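Local coordinates for protein FTT_1639c (PDB 7KZW) that is of unknown function but, as the C-terminal part of a predicted membrane protein, forms a compact domain built almost entirely of beta strands, at residues R6-L11 with N24-C29; K18-Y23 with L122-E127; K44-L49 with Y110-E115; K61-A66 with K93-G98. The protein carries 3 engineered substitutions. All blocks are in the same frame, centred on the assembly; numbering follows the deposited sequence.

Near the N terminus, contact 1 pairs 6-11 with 24-29 and closes the hairpin of strands 6-16 and 21-27. Contact 2 starts inside that hairpin, at 18-23, and so crosses contact 1; its partner 122-127 lies near the C terminus, where it fastens the last strand and its short helix to the hairpin turn. Contact 3 (44-49 with 110-115) is nested in this wide loop and brings strand 48-58 beside strand 102-111. Contact 4 (61-66 with 93-98) is nested inside contact 3 and pairs strand 60-65 with strand 90-97. Contacts 2 and 3 lie on opposite sides of the chain's centre, whereas M20 O and G98 N directly join contacts 2 and 4.

Contact 1 (R6-L11 with N24-C29). Engineered in segment 24-29: M25 (natural residue Ile).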
# COMPACT_ATOMS: atom_id res chain seq x y z
N ARG A 6 15.21 0.13 0.34
CA ARG A 6 14.70 -0.88 -0.57
C ARG A 6 13.38 -0.41 -1.15
O ARG A 6 12.69 0.43 -0.56
CB ARG A 6 14.41 -2.15 0.22
CG ARG A 6 15.50 -2.53 1.23
CD ARG A 6 15.24 -4.01 1.58
NE ARG A 6 16.12 -4.57 2.59
CZ ARG A 6 16.13 -5.86 2.90
NH1 ARG A 6 15.31 -6.69 2.26
NH2 ARG A 6 16.96 -6.34 3.82
N GLU A 7 12.97 -0.97 -2.29
CA GLU A 7 11.64 -0.66 -2.82
C GLU A 7 10.57 -1.51 -2.14
O GLU A 7 10.77 -2.71 -1.94
CB GLU A 7 11.58 -0.93 -4.33
CG GLU A 7 10.23 -0.51 -4.92
CD GLU A 7 10.13 -0.51 -6.44
OE1 GLU A 7 10.60 -1.49 -7.07
OE2 GLU A 7 9.56 0.47 -7.00
N LEU A 8 9.47 -0.87 -1.72
CA LEU A 8 8.33 -1.59 -1.22
C LEU A 8 7.71 -2.37 -2.38
O LEU A 8 7.33 -1.76 -3.39
CB LEU A 8 7.35 -0.56 -0.65
CG LEU A 8 6.06 -1.12 -0.06
CD1 LEU A 8 6.36 -1.98 1.14
CD2 LEU A 8 5.09 0.02 0.31
N PRO A 9 7.66 -3.71 -2.31
CA PRO A 9 7.26 -4.48 -3.51
C PRO A 9 5.77 -4.38 -3.85
O PRO A 9 4.93 -4.20 -2.98
CB PRO A 9 7.65 -5.92 -3.15
CG PRO A 9 8.65 -5.77 -2.01
CD PRO A 9 8.24 -4.58 -1.26
N LEU A 10 5.48 -4.48 -5.15
CA LEU A 10 4.13 -4.59 -5.67
C LEU A 10 3.78 -6.08 -5.70
O LEU A 10 4.45 -6.86 -6.40
CB LEU A 10 4.07 -3.95 -7.06
CG LEU A 10 2.72 -4.07 -7.72
CD1 LEU A 10 1.66 -3.25 -7.05
CD2 LEU A 10 2.84 -3.59 -9.16
N LEU A 11 2.79 -6.49 -4.93
CA LEU A 11 2.39 -7.90 -4.88
C LEU A 11 1.41 -8.28 -5.96
O LEU A 11 1.51 -9.39 -6.53
CB LEU A 11 1.68 -8.22 -3.58
CG LEU A 11 2.54 -8.39 -2.36
CD1 LEU A 11 1.69 -8.48 -1.08
CD2 LEU A 11 3.30 -9.70 -2.58
N ASN A 24 -3.54 -1.40 -6.60
CA ASN A 24 -2.19 -1.96 -6.45
C ASN A 24 -2.09 -2.41 -5.00
O ASN A 24 -2.42 -1.64 -4.07
CB ASN A 24 -1.08 -0.92 -6.66
CG ASN A 24 -0.72 -0.63 -8.14
OD1 ASN A 24 0.29 0.04 -8.39
ND2 ASN A 24 -1.45 -1.23 -9.12
N MSE A 25 -1.61 -3.63 -4.76
CA MSE A 25 -1.36 -4.13 -3.41
C MSE A 25 0.14 -4.20 -3.20
O MSE A 25 0.83 -4.85 -3.98
CB MSE A 25 -1.95 -5.54 -3.29
CG MSE A 25 -1.86 -6.13 -1.91
SE MSE A 25 -3.02 -5.27 -0.65
CE MSE A 25 -4.70 -6.05 -1.17
N PHE A 26 0.62 -3.54 -2.15
CA PHE A 26 2.04 -3.53 -1.80
C PHE A 26 2.28 -4.39 -0.58
O PHE A 26 1.46 -4.38 0.36
CB PHE A 26 2.50 -2.11 -1.52
CG PHE A 26 2.30 -1.19 -2.69
CD1 PHE A 26 3.16 -1.24 -3.76
CD2 PHE A 26 1.22 -0.32 -2.75
CE1 PHE A 26 2.99 -0.41 -4.87
CE2 PHE A 26 1.03 0.52 -3.84
CZ PHE A 26 1.90 0.47 -4.90
N GLY A 27 3.39 -5.11 -0.57
CA GLY A 27 3.73 -5.97 0.55
C GLY A 27 4.83 -6.94 0.13
O GLY A 27 5.52 -6.71 -0.85
N PHE A 28 4.92 -8.05 0.86
CA PHE A 28 6.05 -8.96 0.69
C PHE A 28 5.57 -10.37 0.37
O PHE A 28 4.44 -10.75 0.68
CB PHE A 28 6.91 -9.01 1.97
CG PHE A 28 7.43 -7.66 2.38
CD1 PHE A 28 8.59 -7.17 1.80
CD2 PHE A 28 6.77 -6.89 3.35
CE1 PHE A 28 9.08 -5.91 2.11
CE2 PHE A 28 7.27 -5.63 3.71
CZ PHE A 28 8.44 -5.15 3.08
N CYS A 29 6.46 -11.16 -0.22
CA CYS A 29 6.23 -12.58 -0.48
C CYS A 29 7.39 -13.43 0.04
O CYS A 29 8.24 -12.98 0.83
CB CYS A 29 5.96 -12.74 -1.98
SG CYS A 29 7.37 -12.36 -3.04
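The carbonyl oxygen P9 O is gripped twice from the opposite strand, by one N-H and one C-H donor. G27 N gives it a hydrogen bond of 3.0 Å, arriving 26° above the carbonyl plane, and F26 CA makes a CA-H...O contact at 3.2 Å; the edge of the F26 ring also lies near this oxygen. The two segments belong to the antiparallel beta hairpin of strands 6-16 and 21-27, with L10 and F26 as a non-hydrogen-bonded pair. On the other side of that pair L11 N bonds to M25 O at 2.7 Å, nearly along the C=O axis. The touching backbones run 92° apart end to end, consistent with the interruption of strand 6-16 at L8 and P9. Within the break, L8 O accepts a hydrogen bond from R118 on strand 114-123.

L8 crosses F26 at about a right angle, its CD2 3.8 Å from F26 CB, while P9 CD lies 3.7 Å from F28 CE1. L10, its CG anti to the backbone N (chi1 177°), brings CD1 obliquely against the F26 ring and to 3.6 Å from N24 CB. M25 is an engineered selenomethionine that chiefly offers backbone here. L11 CG stands anti to its carbonyl carbon, and its two methyls divide the work: CD1 rests 3.6 Å from G27 CA, where no side chain intervenes, and CD2 reaches 3.6 Å from F28 O.

Contact 2 (K18-Y23 with L122-E127). Engineered in segment 18-23: M20 (natural residue Leu).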
# COMPACT_ATOMS: atom_id res chain seq x y z
N LYS A 18 -16.68 -3.18 -14.39
CA LYS A 18 -18.08 -2.98 -13.99
C LYS A 18 -18.19 -1.88 -12.94
O LYS A 18 -19.12 -1.05 -12.97
CB LYS A 18 -18.61 -4.30 -13.43
CG LYS A 18 -20.04 -4.25 -12.89
CD LYS A 18 -20.29 -5.42 -11.94
CE LYS A 18 -20.01 -6.76 -12.63
NZ LYS A 18 -20.57 -7.95 -11.91
N ASN A 19 -17.23 -1.83 -12.03
CA ASN A 19 -17.23 -0.89 -10.92
C ASN A 19 -16.29 0.29 -11.16
O ASN A 19 -16.24 1.19 -10.33
CB ASN A 19 -16.86 -1.63 -9.63
CG ASN A 19 -17.82 -2.78 -9.34
OD1 ASN A 19 -19.03 -2.63 -9.47
ND2 ASN A 19 -17.28 -3.95 -9.00
N MSE A 20 -15.63 0.35 -12.32
CA MSE A 20 -14.54 1.27 -12.60
C MSE A 20 -13.61 1.47 -11.36
O MSE A 20 -13.34 2.60 -10.89
CB MSE A 20 -15.02 2.60 -13.26
CG MSE A 20 -15.40 2.41 -14.86
SE MSE A 20 -15.99 4.10 -15.52
CE MSE A 20 -16.46 3.55 -17.34
N THR A 21 -13.10 0.36 -10.85
CA THR A 21 -12.12 0.36 -9.76
C THR A 21 -10.84 -0.29 -10.25
O THR A 21 -10.83 -1.06 -11.21
CB THR A 21 -12.58 -0.43 -8.56
OG1 THR A 21 -12.92 -1.76 -8.98
CG2 THR A 21 -13.82 0.21 -7.92
N ALA A 22 -9.74 0.06 -9.59
CA ALA A 22 -8.47 -0.60 -9.85
C ALA A 22 -7.65 -0.51 -8.57
O ALA A 22 -7.94 0.31 -7.68
CB ALA A 22 -7.72 -0.03 -11.06
N TYR A 23 -6.63 -1.36 -8.48
CA TYR A 23 -5.83 -1.35 -7.27
C TYR A 23 -4.41 -1.80 -7.53
O TYR A 23 -4.08 -2.47 -8.52
CB TYR A 23 -6.47 -2.19 -6.16
CG TYR A 23 -6.34 -3.66 -6.45
CD1 TYR A 23 -5.24 -4.38 -5.97
CD2 TYR A 23 -7.27 -4.32 -7.24
CE1 TYR A 23 -5.11 -5.73 -6.25
CE2 TYR A 23 -7.12 -5.71 -7.55
CZ TYR A 23 -6.03 -6.37 -7.04
OH TYR A 23 -5.86 -7.74 -7.30
N LEU A 122 -1.15 5.75 -9.73
CA LEU A 122 -2.20 4.80 -10.13
C LEU A 122 -3.31 5.60 -10.78
O LEU A 122 -3.69 6.68 -10.29
CB LEU A 122 -2.76 4.12 -8.89
CG LEU A 122 -3.78 3.03 -9.13
CD1 LEU A 122 -3.28 1.94 -9.98
CD2 LEU A 122 -4.27 2.47 -7.74
N SER A 123 -3.84 5.04 -11.88
CA SER A 123 -5.05 5.60 -12.46
C SER A 123 -5.89 4.48 -13.02
O SER A 123 -5.37 3.44 -13.43
CB SER A 123 -4.80 6.61 -13.60
OG SER A 123 -4.24 5.92 -14.71
N TYR A 124 -7.22 4.67 -13.01
CA TYR A 124 -8.06 3.65 -13.59
C TYR A 124 -7.71 3.46 -15.07
O TYR A 124 -7.67 2.32 -15.57
CB TYR A 124 -9.56 3.98 -13.40
CG TYR A 124 -10.39 2.94 -14.08
CD1 TYR A 124 -10.70 1.72 -13.45
CD2 TYR A 124 -10.84 3.16 -15.37
CE1 TYR A 124 -11.41 0.74 -14.10
CE2 TYR A 124 -11.56 2.15 -16.05
CZ TYR A 124 -11.83 0.96 -15.39
OH TYR A 124 -12.57 -0.02 -16.07
N LEU A 125 -7.48 4.56 -15.78
CA LEU A 125 -7.19 4.47 -17.23
C LEU A 125 -5.99 3.56 -17.49
O LEU A 125 -6.05 2.63 -18.31
CB LEU A 125 -6.97 5.87 -17.80
CG LEU A 125 -6.58 5.97 -19.29
CD1 LEU A 125 -7.61 5.32 -20.16
CD2 LEU A 125 -6.38 7.44 -19.61
N VAL A 126 -4.90 3.80 -16.78
CA VAL A 126 -3.72 3.01 -17.04
C VAL A 126 -3.91 1.59 -16.57
O VAL A 126 -3.64 0.63 -17.30
CB VAL A 126 -2.50 3.66 -16.39
CG1 VAL A 126 -1.34 2.66 -16.37
CG2 VAL A 126 -2.09 4.91 -17.16
N GLU A 127 -4.43 1.41 -15.36
CA GLU A 127 -4.49 0.09 -14.76
C GLU A 127 -5.46 -0.81 -15.48
O GLU A 127 -5.29 -2.04 -15.48
CB GLU A 127 -4.86 0.27 -13.28
CG GLU A 127 -4.27 -0.73 -12.39
CD GLU A 127 -2.77 -0.80 -12.44
OE1 GLU A 127 -2.03 0.18 -12.70
OE2 GLU A 127 -2.32 -1.90 -12.22
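M20, an engineered selenomethionine, has a left-handed backbone (phi 38°, psi 55°) and sets its CB over one face of the Y124 ring. This CB sits 4.2 Å from the ring centroid and 14° off the normal, a CH-pi contact displaced toward the rim. From there the chain runs out extended, with CG 3.9 Å from Y124 CZ; SE lies 5.4 Å from the centroid in an oblique Met-aromatic contact. The backbone takes part too: T21 O comes to the edge of the same ring, 3.5 Å from Y124 CE1.

Y124 reaches this position because its CG is anti to the backbone N. Farther along strand 21-27, A22 points toward the helix and its CB packs 3.6 Å from E127 CB. The E127 side chain bends at chi2, and its OE2 makes a weak hydrogen bond with N24. L122 CD2 adds a looser contact, 4.2 Å from Y23 CA. The two segments are thus joined by packing, while the hydrogen bonds lie within 122-127 or run to neighbouring parts of the chain: the S123 side chain accepts from V126 N at 3.0 Å, capping the helix, and M20 pairs with G98 through the backbone. M20 and T21 both face S16, so the arrangement is that of a G1 beta bulge at a hairpin turn, packed against the N-capped helical turn that follows the last strand.

Contact 3 (K44-L49 with Y110-E115)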
# COMPACT_ATOMS: atom_id res chain seq x y z
N LYS A 44 4.27 -11.38 17.63
CA LYS A 44 4.74 -10.00 17.79
C LYS A 44 4.80 -9.30 16.44
O LYS A 44 5.88 -9.22 15.80
CB LYS A 44 6.06 -9.92 18.57
CG LYS A 44 6.45 -8.46 18.80
CD LYS A 44 6.05 -7.89 20.16
CE LYS A 44 6.34 -6.36 20.27
NZ LYS A 44 6.12 -5.53 19.02
N PRO A 45 3.67 -8.80 15.93
CA PRO A 45 3.66 -8.16 14.60
C PRO A 45 4.56 -6.94 14.55
O PRO A 45 4.59 -6.13 15.46
CB PRO A 45 2.18 -7.80 14.38
CG PRO A 45 1.41 -8.78 15.35
CD PRO A 45 2.33 -8.85 16.55
N THR A 46 5.29 -6.79 13.44
CA THR A 46 6.22 -5.69 13.30
C THR A 46 5.44 -4.42 12.98
O THR A 46 4.58 -4.41 12.09
CB THR A 46 7.11 -5.99 12.10
OG1 THR A 46 7.84 -7.22 12.36
CG2 THR A 46 8.11 -4.84 11.91
N GLU A 47 5.73 -3.33 13.70
CA GLU A 47 5.16 -2.03 13.40
C GLU A 47 5.86 -1.43 12.18
O GLU A 47 7.10 -1.31 12.17
CB GLU A 47 5.41 -1.04 14.56
CG GLU A 47 4.23 -0.79 15.40
CD GLU A 47 4.47 0.18 16.55
OE1 GLU A 47 5.25 1.10 16.42
OE2 GLU A 47 3.90 -0.11 17.65
N PHE A 48 5.10 -0.96 11.20
CA PHE A 48 5.61 -0.12 10.12
C PHE A 48 5.20 1.32 10.38
O PHE A 48 4.01 1.59 10.63
CB PHE A 48 5.05 -0.57 8.77
CG PHE A 48 5.67 -1.86 8.27
CD1 PHE A 48 5.40 -3.07 8.86
CD2 PHE A 48 6.49 -1.83 7.13
CE1 PHE A 48 5.95 -4.24 8.36
CE2 PHE A 48 7.07 -3.03 6.63
CZ PHE A 48 6.79 -4.23 7.27
N LEU A 49 6.17 2.23 10.48
CA LEU A 49 5.93 3.63 10.74
C LEU A 49 6.03 4.28 9.37
O LEU A 49 7.08 4.24 8.72
CB LEU A 49 6.94 4.16 11.73
CG LEU A 49 6.92 3.35 13.03
CD1 LEU A 49 8.07 3.91 13.91
CD2 LEU A 49 5.58 3.49 13.81
N TYR A 110 9.04 2.54 7.46
CA TYR A 110 10.17 2.05 8.24
C TYR A 110 9.73 0.88 9.09
O TYR A 110 8.77 1.00 9.88
CB TYR A 110 10.70 3.13 9.19
CG TYR A 110 11.20 4.31 8.49
CD1 TYR A 110 12.51 4.38 8.05
CD2 TYR A 110 10.33 5.36 8.24
CE1 TYR A 110 12.96 5.55 7.37
CE2 TYR A 110 10.75 6.46 7.61
CZ TYR A 110 12.04 6.55 7.18
OH TYR A 110 12.39 7.73 6.55
N ALA A 111 10.50 -0.21 9.07
CA ALA A 111 10.22 -1.36 9.93
C ALA A 111 11.56 -1.90 10.37
O ALA A 111 12.44 -2.12 9.52
CB ALA A 111 9.43 -2.43 9.16
N ASN A 112 11.73 -2.07 11.69
CA ASN A 112 12.89 -2.79 12.26
C ASN A 112 14.19 -2.40 11.59
O ASN A 112 14.90 -3.25 11.04
CB ASN A 112 12.73 -4.29 12.12
CG ASN A 112 11.75 -4.82 13.05
OD1 ASN A 112 11.32 -4.13 14.00
ND2 ASN A 112 11.36 -6.07 12.81
N ALA A 113 14.48 -1.11 11.62
CA ALA A 113 15.74 -0.59 11.09
C ALA A 113 15.86 -0.60 9.56
O ALA A 113 16.97 -0.52 9.03
CB ALA A 113 16.96 -1.25 11.76
N ILE A 114 14.78 -0.65 8.79
CA ILE A 114 14.92 -0.66 7.34
C ILE A 114 13.88 0.30 6.75
O ILE A 114 12.72 0.32 7.16
CB ILE A 114 14.74 -2.06 6.74
CG1 ILE A 114 15.63 -3.16 7.39
CG2 ILE A 114 14.98 -2.01 5.26
CD1 ILE A 114 17.12 -2.94 7.35
N GLU A 115 14.26 1.01 5.70
CA GLU A 115 13.38 1.91 4.98
C GLU A 115 12.95 1.24 3.68
O GLU A 115 13.79 0.68 2.96
CB GLU A 115 14.11 3.23 4.68
CG GLU A 115 13.36 4.11 3.75
CD GLU A 115 14.06 5.44 3.43
OE1 GLU A 115 15.02 5.80 4.12
OE2 GLU A 115 13.62 6.09 2.46
O HOH W 1 9.46 -6.98 14.28
O HOH W 2 9.46 -2.12 13.44
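A111 CB rests almost exactly over the centre of the F48 ring, 3.6 Å from its centroid and 13° off the normal, a close CH-pi contact. Beside it L49 and Y110 form an antiparallel hydrogen-bonded pair: L49 N meets Y110 O at 2.9 Å in the carbonyl plane, and Y110 N meets L49 O at the same 2.9 Å, but from 29° above the plane of the L49 carbonyl. Y110 O additionally receives a CA-H...O contact from F48 CA. The F48 ring lies beneath A111 with its CG anti to the carbonyl carbon (chi1 -74°), and L85 touches it from outside the pair.

The next layer is polar and partly made of water. T46 CG2 lies 3.6 Å from N112 ND2, the two side chains crossing obliquely. One water accepts from N112 ND2 and is shared with T46 OG1, a hydroxyl that also bonds to F38 N. A second water is held three times: it accepts from N112 N at 2.9 Å and donates both to E47 O and to N112 OD1, so the amide of N112 is clasped to the neighbouring backbone. What sets N112 in place is the turn itself, since A111 N bonds to I114 O and I114 N to A111 O. Those reciprocal bonds enclose N112 and A113, the type I' turn of a tight two-residue beta hairpin joining strands 102-111 and 114-123, here flanked by segment 44-49.

Contact 4 (K61-A66 with K93-G98); sequences KFIYAA and KLECKG
Strands 61-65 and 93-97 run antiparallel, their axes 4.7 Å apart at closest approach with 148° between their directions, and four backbone hydrogen bonds join them in two reciprocal pairs, K61 with E95 and I63 with K93. The bond from E95 N to K61 O (2.9 Å) is almost straight, 175° at the hydrogen, and lies nearly along the C=O axis; the other three have their donors in the carbonyl plane. Between the pairs, F62 and L94 form a non-hydrogen-bonded pair whose side chains share the buried face. L94, with CG anti to the backbone N, sets its CD1 over the centre of the F62 ring, 3.6 Å from the centroid and 5° off the normal, as a CH-pi contact.

K61, I63, K93 and E95 occupy the other face, where the E95 carboxylate is the hub. Its OE2 takes a salt bridge from K93 NZ at 3.1 Å, weak as a hydrogen bond. OE1 accepts from a water at 2.7 Å that also bonds weakly to K61 NZ. The ammonium of K61 itself stays 4.2 Å from E95 OE1, beyond a salt bridge, although the extended chain runs alongside and puts K61 CE only 3.2 Å from OE1. I63 CG1 packs against E95 CD at 4.1 Å.

In the sheet, strand 72-75 borders 60-65 and strand 21-27 borders 90-97, where K93 makes a cation-pi contact with Y23. On the buried face the F62 ring meets Y105 edge-to-face and touches I103 and V107, all on strand 102-111, several places away in strand order, which implies a strongly curled sheet.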
# COMPACT_ATOMS: atom_id res chain seq x y z
N LYS A 61 -7.47 6.13 -2.64
CA LYS A 61 -7.21 6.05 -1.20
C LYS A 61 -6.30 4.85 -0.92
O LYS A 61 -6.32 3.85 -1.64
CB LYS A 61 -8.51 5.88 -0.41
CG LYS A 61 -9.27 4.61 -0.75
CD LYS A 61 -10.63 4.59 0.03
CE LYS A 61 -11.44 3.33 -0.27
NZ LYS A 61 -12.74 3.39 0.49
N PHE A 62 -5.51 4.96 0.15
CA PHE A 62 -4.75 3.82 0.64
C PHE A 62 -5.49 3.21 1.82
O PHE A 62 -5.99 3.93 2.69
CB PHE A 62 -3.41 4.29 1.23
CG PHE A 62 -2.37 4.72 0.18
CD1 PHE A 62 -1.49 3.80 -0.38
CD2 PHE A 62 -2.32 6.05 -0.22
CE1 PHE A 62 -0.51 4.23 -1.30
CE2 PHE A 62 -1.34 6.49 -1.16
CZ PHE A 62 -0.49 5.58 -1.71
N ILE A 63 -5.54 1.90 1.84
CA ILE A 63 -6.10 1.09 2.93
C ILE A 63 -4.95 0.37 3.61
O ILE A 63 -4.04 -0.14 2.92
CB ILE A 63 -7.08 0.03 2.38
CG1 ILE A 63 -8.06 0.67 1.39
CG2 ILE A 63 -7.81 -0.69 3.53
CD1 ILE A 63 -8.91 1.63 2.08
N TYR A 64 -4.95 0.33 4.95
CA TYR A 64 -3.90 -0.38 5.68
C TYR A 64 -4.52 -1.03 6.91
O TYR A 64 -5.65 -0.75 7.25
CB TYR A 64 -2.78 0.59 6.10
CG TYR A 64 -3.20 1.78 6.92
CD1 TYR A 64 -3.06 1.78 8.29
CD2 TYR A 64 -3.71 2.92 6.31
CE1 TYR A 64 -3.43 2.88 9.05
CE2 TYR A 64 -4.05 4.03 7.05
CZ TYR A 64 -3.90 4.04 8.45
OH TYR A 64 -4.26 5.12 9.22
N ALA A 65 -3.75 -1.92 7.55
CA ALA A 65 -4.15 -2.50 8.83
C ALA A 65 -3.62 -1.59 9.93
O ALA A 65 -2.40 -1.46 10.13
CB ALA A 65 -3.58 -3.91 8.97
N ALA A 66 -4.54 -0.91 10.64
CA ALA A 66 -4.14 0.15 11.55
C ALA A 66 -3.81 -0.39 12.93
O ALA A 66 -3.21 0.35 13.73
CB ALA A 66 -5.29 1.15 11.69
N LYS A 93 -3.07 -1.35 0.44
CA LYS A 93 -3.86 -1.46 -0.80
C LYS A 93 -4.18 -0.06 -1.29
O LYS A 93 -4.86 0.71 -0.62
CB LYS A 93 -5.17 -2.18 -0.56
CG LYS A 93 -5.86 -2.47 -1.89
CD LYS A 93 -7.19 -3.18 -1.59
CE LYS A 93 -7.91 -3.52 -2.91
NZ LYS A 93 -9.24 -4.21 -2.67
N LEU A 94 -3.68 0.31 -2.46
CA LEU A 94 -3.99 1.62 -3.07
C LEU A 94 -5.10 1.38 -4.08
O LEU A 94 -4.95 0.55 -4.98
CB LEU A 94 -2.76 2.16 -3.78
CG LEU A 94 -2.99 3.49 -4.52
CD1 LEU A 94 -3.51 4.59 -3.63
CD2 LEU A 94 -1.68 3.88 -5.21
N GLU A 95 -6.25 2.03 -3.87
CA GLU A 95 -7.45 1.80 -4.68
C GLU A 95 -7.83 3.08 -5.40
O GLU A 95 -7.66 4.18 -4.86
CB GLU A 95 -8.67 1.49 -3.78
CG GLU A 95 -8.55 0.20 -3.02
CD GLU A 95 -9.83 -0.13 -2.27
OE1 GLU A 95 -10.64 0.78 -1.99
OE2 GLU A 95 -10.02 -1.31 -1.96
N CYS A 96 -8.24 2.94 -6.59
CA CYS A 96 -8.90 4.10 -7.31
C CYS A 96 -10.36 3.75 -7.78
O CYS A 96 -10.75 2.57 -7.96
CB CYS A 96 -8.04 4.50 -8.51
SG CYS A 96 -7.93 3.25 -9.83
N LYS A 97 -11.16 4.77 -7.79
CA LYS A 97 -12.55 4.57 -8.17
C LYS A 97 -12.93 5.66 -9.14
O LYS A 97 -12.86 6.85 -8.79
CB LYS A 97 -13.45 4.64 -6.92
CG LYS A 97 -14.94 4.66 -7.19
CD LYS A 97 -15.45 3.30 -7.54
CE LYS A 97 -16.99 3.29 -7.42
NZ LYS A 97 -17.56 2.06 -8.04
N GLY A 98 -13.44 5.28 -10.31
CA GLY A 98 -13.96 6.24 -11.27
C GLY A 98 -13.08 6.36 -12.50
O GLY A 98 -11.86 6.17 -12.45
O HOH W 3 -13.04 0.37 -0.80